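Long-range contacts in PKD domain (PDB 6AEM), which is a calcium-binding PKD domain of the Vibrio anguillarum protease Epp, whose role in the enzyme is not established: residues 10-15 / 76-81; 54-59 / 80-85. All blocks are in the same frame, centred on the assembly; numbering follows the deposited sequence. Where two conformers were deposited one is given.

In the fold
Both contacts bring a different part of the chain against the edge strand 75-84, and they share R80 and T81. Contact 1 (10-15 / 76-81), about 5 Å from the centre of the chain to its own centre, joins the two sheets by hydrogen bonds from T78 and R80, with buried A10 and F12 beside exposed R80. Contact 2 (54-59 / 80-85) sits farther out, about 13 Å between the same centres, and relies on apolar packing without a hydrogen bond between its segments; buried Y56, T82 and V84 lie beside exposed A59 and E85. Both thus mix core and surface. L14 links the two, its CD2 lying 3.6 Å from W54 CH2.

Contact 1: residues 10-15 / 76-81; sequences ANFELK and NTTTRT
R80 reaches from the edge strand 75-84 across to N11 and F12, bridging the two sheets of the PKD domain's beta sandwich. The axes of the strand segments 12-15 and 76-81 come no closer than 8.7 Å and cross at 30°, so side chains make the link. CB of R80 starts 4.0 Å from CZ of F12. With chi1 at -57°, CG stands anti to the carbonyl carbon and lies 3.7 Å from the same CZ. CD then comes over one face of the F12 ring, 4.1 Å from its centroid, as a CH-pi contact. The chain is extended from CG to NE, and NE donates a hydrogen bond of 2.8 Å to the backbone O of F12, tilted out of both the carbonyl and the guanidinium planes. CZ of R80 stands almost straight over the ring centre, but 5.7 Å from the centroid, so any cation-pi attraction is weak at most. At the tip, NH2 donates to OD1 of N11 over 3.0 Å; here the donor sits on a lone pair of the amide oxygen, in the plane of its carbonyl. Two bonds to neighbouring residues thus limit how the guanidinium can turn, and its plane stands close to perpendicular to that of the ring.

The F12 ring, buried between the sheets, has the carbonyl O of T78 at its edge, near CE2, and meets W39 edge-to-face and L66 from strand 60-70. Toward the start of strand 75-84, A10 drops its CB near the backbone O of N76, whose own side-chain ND2 bonds to P8 O. Beside it, T78 OG1 donates a 2.7 Å hydrogen bond to the backbone O of A10, approaching from above the carbonyl plane, 46° out of it.

Contact 2: residues 54-59 / 80-85; sequences WSYTRA and RTTQVE. With ZN (zinc ion), chain F.
Apolar packing between Y56 and V84 closes one end of the sandwich, where the chain leaves strand 53-55 and passes by the last residues of strand 75-84. The two side chains cross at about a right angle. V84 CG2 stands between its own backbone N and carbonyl carbon and comes 3.8 Å from Y56 CD2, while CG1 reaches the same ring carbon at 4.0 Å. Farther along the ring, the Y56 hydroxyl meets the methyl CG2 of T82 tip to tip, at 4.2 Å from OH.

The Y56 hydroxyl finds its polar partners off strand 75-84: F41 O, outside both segments, and, within its own segment, W54 NE1 through a weak bond of 3.2 Å. One face of the Y56 ring carries W54 CD1, offset toward the rim, and Y62 also stacks with this ring. V84 packs on V21, L19 and T16 as well, which places it between the two sheets.

At the outer end, A59 CB lies 3.4 Å from V84 O and also approaches E85 CA. The CB of E85 points away from segment 54-59, and its carboxylate chelates a zinc ion through OE1 at 2.2 Å and OE2, together with three waters. Inward, the Y56 ring, the T82 methyl and V84 form an apolar end to the core between two facing antiparallel sheets, as expected of the PKD beta sandwich.

Contact 1: residues 10-15 / 76-81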
loop_
_atom_site.group_PDB
_atom_site.type_symbol
_atom_site.label_atom_id
_atom_site.label_comp_id
_atom_site.label_asym_id
_atom_site.label_seq_id
_atom_site.Cartn_x
_atom_site.Cartn_y
_atom_site.Cartn_z
ATOM N N ALA A 10 -3.996 8.603 -0.118
ATOM C CA ALA A 10 -3.468 7.241 -0.107
ATOM C C ALA A 10 -4.628 6.262 -0.000
ATOM O O ALA A 10 -5.449 6.357 0.916
ATOM C CB ALA A 10 -2.517 7.004 1.059
ATOM N N ASN A 11 -4.737 5.362 -0.967
ATOM C CA ASN A 11 -5.758 4.330 -0.890
ATOM C C ASN A 11 -5.392 3.173 -1.795
ATOM O O ASN A 11 -4.661 3.333 -2.766
ATOM C CB ASN A 11 -7.126 4.861 -1.284
ATOM C CG ASN A 11 -8.218 3.890 -0.951
ATOM O OD1 ASN A 11 -8.075 3.040 -0.060
ATOM N ND2 ASN A 11 -9.322 4.002 -1.656
ATOM N N PHE A 12 -5.930 2.001 -1.454
ATOM C CA PHE A 12 -5.618 0.778 -2.173
ATOM C C PHE A 12 -6.653 -0.276 -1.823
ATOM O O PHE A 12 -7.416 -0.134 -0.867
ATOM C CB PHE A 12 -4.174 0.311 -1.878
ATOM C CG PHE A 12 -3.937 -0.085 -0.432
ATOM C CD1 PHE A 12 -4.101 -1.405 -0.028
ATOM C CD2 PHE A 12 -3.525 0.850 0.508
ATOM C CE1 PHE A 12 -3.894 -1.776 1.306
ATOM C CE2 PHE A 12 -3.300 0.485 1.813
ATOM C CZ PHE A 12 -3.485 -0.828 2.207
ATOM N N GLU A 13 -6.624 -1.348 -2.596
ATOM C CA GLU A 13 -7.369 -2.560 -2.333
ATOM C C GLU A 13 -6.425 -3.715 -2.573
ATOM O O GLU A 13 -5.590 -3.660 -3.477
ATOM C CB GLU A 13 -8.529 -2.641 -3.300
ATOM C CG GLU A 13 -9.367 -3.902 -3.231
ATOM C CD GLU A 13 -10.580 -3.858 -4.171
ATOM O OE1 GLU A 13 -10.965 -2.764 -4.613
ATOM O OE2 GLU A 13 -11.210 -4.926 -4.490
ATOM N N LEU A 14 -6.590 -4.778 -1.793
ATOM C CA LEU A 14 -5.767 -5.971 -1.934
ATOM C C LEU A 14 -6.545 -7.109 -2.572
ATOM O O LEU A 14 -7.730 -7.303 -2.298
ATOM C CB LEU A 14 -5.238 -6.432 -0.575
ATOM C CG LEU A 14 -4.442 -5.350 0.153
ATOM C CD1 LEU A 14 -4.040 -5.847 1.530
ATOM C CD2 LEU A 14 -3.227 -4.973 -0.656
ATOM N N LYS A 15 -5.839 -7.866 -3.389
ATOM C CA LYS A 15 -6.347 -9.084 -3.994
ATOM C C LYS A 15 -5.547 -10.240 -3.413
ATOM O O LYS A 15 -4.322 -10.301 -3.591
ATOM C CB LYS A 15 -6.187 -9.000 -5.514
ATOM C CG LYS A 15 -6.468 -10.278 -6.295
ATOM C CD LYS A 15 -6.473 -9.922 -7.767
ATOM C CE LYS A 15 -6.542 -11.088 -8.723
ATOM N NZ LYS A 15 -6.437 -10.522 -10.105
ATOM N N ASN A 76 0.606 11.225 3.075
ATOM C CA ASN A 76 -0.517 10.656 3.800
ATOM C C ASN A 76 -0.303 9.151 3.818
ATOM O O ASN A 76 0.291 8.590 2.885
ATOM C CB ASN A 76 -1.897 10.994 3.211
ATOM C CG ASN A 76 -2.613 12.150 3.952
ATOM O OD1 ASN A 76 -2.574 12.294 5.194
ATOM N ND2 ASN A 76 -3.318 12.967 3.169
ATOM N N THR A 77 -0.825 8.524 4.860
ATOM C CA THR A 77 -0.684 7.087 5.070
ATOM C C THR A 77 -2.066 6.489 5.266
ATOM O O THR A 77 -2.847 6.976 6.078
ATOM C CB THR A 77 0.186 6.762 6.307
ATOM O OG1 THR A 77 1.472 7.350 6.152
ATOM C CG2 THR A 77 0.314 5.247 6.560
ATOM N N THR A 78 -2.315 5.380 4.588
ATOM C CA THR A 78 -3.524 4.576 4.780
ATOM C C THR A 78 -3.110 3.144 5.044
ATOM O O THR A 78 -2.202 2.640 4.393
ATOM C CB THR A 78 -4.498 4.701 3.615
ATOM O OG1 THR A 78 -4.958 6.053 3.563
ATOM C CG2 THR A 78 -5.676 3.745 3.775
ATOM N N THR A 79 -3.761 2.507 6.015
ATOM C CA THR A 79 -3.458 1.110 6.325
ATOM C C THR A 79 -4.737 0.285 6.292
ATOM O O THR A 79 -5.818 0.793 6.539
ATOM C CB THR A 79 -2.740 0.901 7.678
ATOM O OG1 THR A 79 -3.677 0.992 8.761
ATOM C CG2 THR A 79 -1.621 1.925 7.894
ATOM N N ARG A 80 -4.605 -1.021 6.043
ATOM C CA ARG A 80 -5.741 -1.943 6.053
ATOM C C ARG A 80 -5.266 -3.285 6.595
ATOM O O ARG A 80 -4.205 -3.768 6.200
ATOM C CB ARG A 80 -6.329 -2.191 4.665
ATOM C CG ARG A 80 -6.789 -0.971 3.916
ATOM C CD ARG A 80 -7.372 -1.442 2.553
ATOM N NE ARG A 80 -8.061 -0.347 1.886
ATOM C CZ ARG A 80 -9.236 0.127 2.254
ATOM N NH1 ARG A 80 -9.936 -0.460 3.212
ATOM N NH2 ARG A 80 -9.729 1.163 1.585
ATOM N N THR A 81 -6.080 -3.907 7.465
ATOM C CA THR A 81 -5.808 -5.302 7.812
ATOM C C THR A 81 -6.248 -6.228 6.668
ATOM O O THR A 81 -7.180 -5.931 5.900
ATOM C CB THR A 81 -6.481 -5.711 9.134
ATOM O OG1 THR A 81 -7.897 -5.463 9.065
ATOM C CG2 THR A 81 -5.848 -4.964 10.312
#

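Contact 2: residues 54-59 / 80-85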
loop_
_atom_site.group_PDB
_atom_site.type_symbol
_atom_site.label_atom_id
_atom_site.label_comp_id
_atom_site.label_asym_id
_atom_site.label_seq_id
_atom_site.Cartn_x
_atom_site.Cartn_y
_atom_site.Cartn_z
ATOM N N TRP A 54 3.210 -9.585 -3.757
ATOM C CA TRP A 54 4.059 -10.213 -2.760
ATOM C C TRP A 54 3.375 -11.472 -2.260
ATOM O O TRP A 54 2.218 -11.744 -2.577
ATOM C CB TRP A 54 4.424 -9.249 -1.609
ATOM C CG TRP A 54 3.281 -8.804 -0.686
ATOM C CD1 TRP A 54 2.986 -9.277 0.577
ATOM C CD2 TRP A 54 2.320 -7.768 -0.944
ATOM N NE1 TRP A 54 1.904 -8.624 1.077
ATOM C CE2 TRP A 54 1.475 -7.688 0.179
ATOM C CE3 TRP A 54 2.087 -6.913 -2.020
ATOM C CZ2 TRP A 54 0.401 -6.794 0.253
ATOM C CZ3 TRP A 54 1.033 -6.011 -1.941
ATOM C CH2 TRP A 54 0.208 -5.959 -0.811
ATOM N N SER A 55 4.094 -12.221 -1.445
ATOM C CA SER A 55 3.541 -13.412 -0.828
ATOM C C SER A 55 4.004 -13.482 0.614
ATOM O O SER A 55 5.160 -13.183 0.913
ATOM C CB SER A 55 4.026 -14.673 -1.538
ATOM O OG SER A 55 5.410 -14.854 -1.309
ATOM N N TYR A 56 3.091 -13.882 1.493
ATOM C CA TYR A 56 3.422 -14.196 2.872
ATOM C C TYR A 56 3.924 -15.634 2.931
ATOM O O TYR A 56 3.529 -16.485 2.121
ATOM C CB TYR A 56 2.195 -14.022 3.786
ATOM C CG TYR A 56 1.753 -12.576 3.876
ATOM C CD1 TYR A 56 2.458 -11.657 4.652
ATOM C CD2 TYR A 56 0.665 -12.101 3.137
ATOM C CE1 TYR A 56 2.066 -10.319 4.707
ATOM C CE2 TYR A 56 0.264 -10.760 3.194
ATOM C CZ TYR A 56 0.963 -9.872 3.997
ATOM O OH TYR A 56 0.552 -8.555 3.997
ATOM N N THR A 57 4.835 -15.898 3.869
ATOM C CA THR A 57 5.337 -17.258 4.071
ATOM C C THR A 57 4.498 -18.063 5.053
ATOM O O THR A 57 4.695 -19.282 5.160
ATOM C CB THR A 57 6.794 -17.235 4.554
ATOM O OG1 THR A 57 6.858 -16.665 5.867
ATOM C CG2 THR A 57 7.672 -16.444 3.604
ATOM N N ARG A 58 3.600 -17.420 5.787
ATOM C CA ARG A 58 2.689 -18.104 6.687
ATOM C C ARG A 58 1.348 -17.387 6.747
ATOM O O ARG A 58 1.248 -16.178 6.511
ATOM C CB ARG A 58 3.299 -18.261 8.067
ATOM C CG ARG A 58 3.687 -16.937 8.692
ATOM C CD ARG A 58 5.169 -16.988 9.059
ATOM N NE ARG A 58 5.325 -17.283 10.474
ATOM C CZ ARG A 58 6.465 -17.632 11.055
ATOM N NH1 ARG A 58 6.475 -17.872 12.354
ATOM N NH2 ARG A 58 7.564 -17.828 10.336
ATOM N N ALA A 59 0.308 -18.165 7.048
ATOM C CA ALA A 59 -1.030 -17.620 7.204
ATOM C C ALA A 59 -1.060 -16.616 8.351
ATOM O O ALA A 59 -0.232 -16.661 9.260
ATOM C CB ALA A 59 -2.035 -18.747 7.459
ATOM N N ARG A 80 -4.605 -1.021 6.043
ATOM C CA ARG A 80 -5.741 -1.943 6.053
ATOM C C ARG A 80 -5.266 -3.285 6.595
ATOM O O ARG A 80 -4.205 -3.768 6.200
ATOM C CB ARG A 80 -6.329 -2.191 4.665
ATOM C CG ARG A 80 -6.789 -0.971 3.916
ATOM C CD ARG A 80 -7.372 -1.442 2.553
ATOM N NE ARG A 80 -8.061 -0.347 1.886
ATOM C CZ ARG A 80 -9.236 0.127 2.254
ATOM N NH1 ARG A 80 -9.936 -0.460 3.212
ATOM N NH2 ARG A 80 -9.729 1.163 1.585
ATOM N N THR A 81 -6.080 -3.907 7.465
ATOM C CA THR A 81 -5.808 -5.302 7.812
ATOM C C THR A 81 -6.248 -6.228 6.668
ATOM O O THR A 81 -7.180 -5.931 5.900
ATOM C CB THR A 81 -6.481 -5.711 9.134
ATOM O OG1 THR A 81 -7.897 -5.463 9.065
ATOM C CG2 THR A 81 -5.848 -4.964 10.312
ATOM N N THR A 82 -5.555 -7.360 6.549
ATOM C CA THR A 82 -5.898 -8.413 5.612
ATOM C C THR A 82 -5.660 -9.744 6.305
ATOM O O THR A 82 -4.890 -9.853 7.259
ATOM C CB THR A 82 -5.069 -8.280 4.314
ATOM O OG1 THR A 82 -5.608 -9.147 3.313
ATOM C CG2 THR A 82 -3.600 -8.583 4.539
ATOM N N GLN A 83 -6.339 -10.752 5.811
ATOM C CA GLN A 83 -6.182 -12.107 6.316
ATOM C C GLN A 83 -5.814 -13.003 5.150
ATOM O O GLN A 83 -6.455 -12.951 4.093
ATOM C CB GLN A 83 -7.466 -12.613 6.980
ATOM C CG GLN A 83 -7.862 -11.857 8.250
ATOM C CD GLN A 83 -8.520 -10.509 7.995
ATOM O OE1 GLN A 83 -9.311 -10.351 7.054
ATOM N NE2 GLN A 83 -8.178 -9.516 8.829
ATOM N N VAL A 84 -4.791 -13.826 5.334
ATOM C CA VAL A 84 -4.407 -14.802 4.327
ATOM C C VAL A 84 -4.392 -16.171 4.975
ATOM O O VAL A 84 -4.050 -16.314 6.154
ATOM C CB VAL A 84 -3.067 -14.493 3.625
ATOM C CG1 VAL A 84 -3.192 -13.207 2.826
ATOM C CG2 VAL A 84 -1.922 -14.413 4.607
ATOM N N GLU A 85 -4.797 -17.164 4.208
ATOM C CA GLU A 85 -4.878 -18.533 4.667
ATOM C C GLU A 85 -4.131 -19.408 3.679
ATOM O O GLU A 85 -4.087 -19.116 2.488
ATOM C CB GLU A 85 -6.336 -19.016 4.684
ATOM C CG GLU A 85 -7.279 -18.165 5.512
ATOM C CD GLU A 85 -8.722 -18.342 5.091
ATOM O OE1 GLU A 85 -9.097 -19.454 4.664
ATOM O OE2 GLU A 85 -9.474 -17.355 5.141
HETATM ZN ZN ZN F . -11.215 -18.715 4.600
HETATM O O HOH W 1 -10.635 -20.788 4.056
HETATM O O HOH W 2 -10.912 -19.612 2.193
HETATM O O HOH W 3 -12.059 -16.774 5.764
#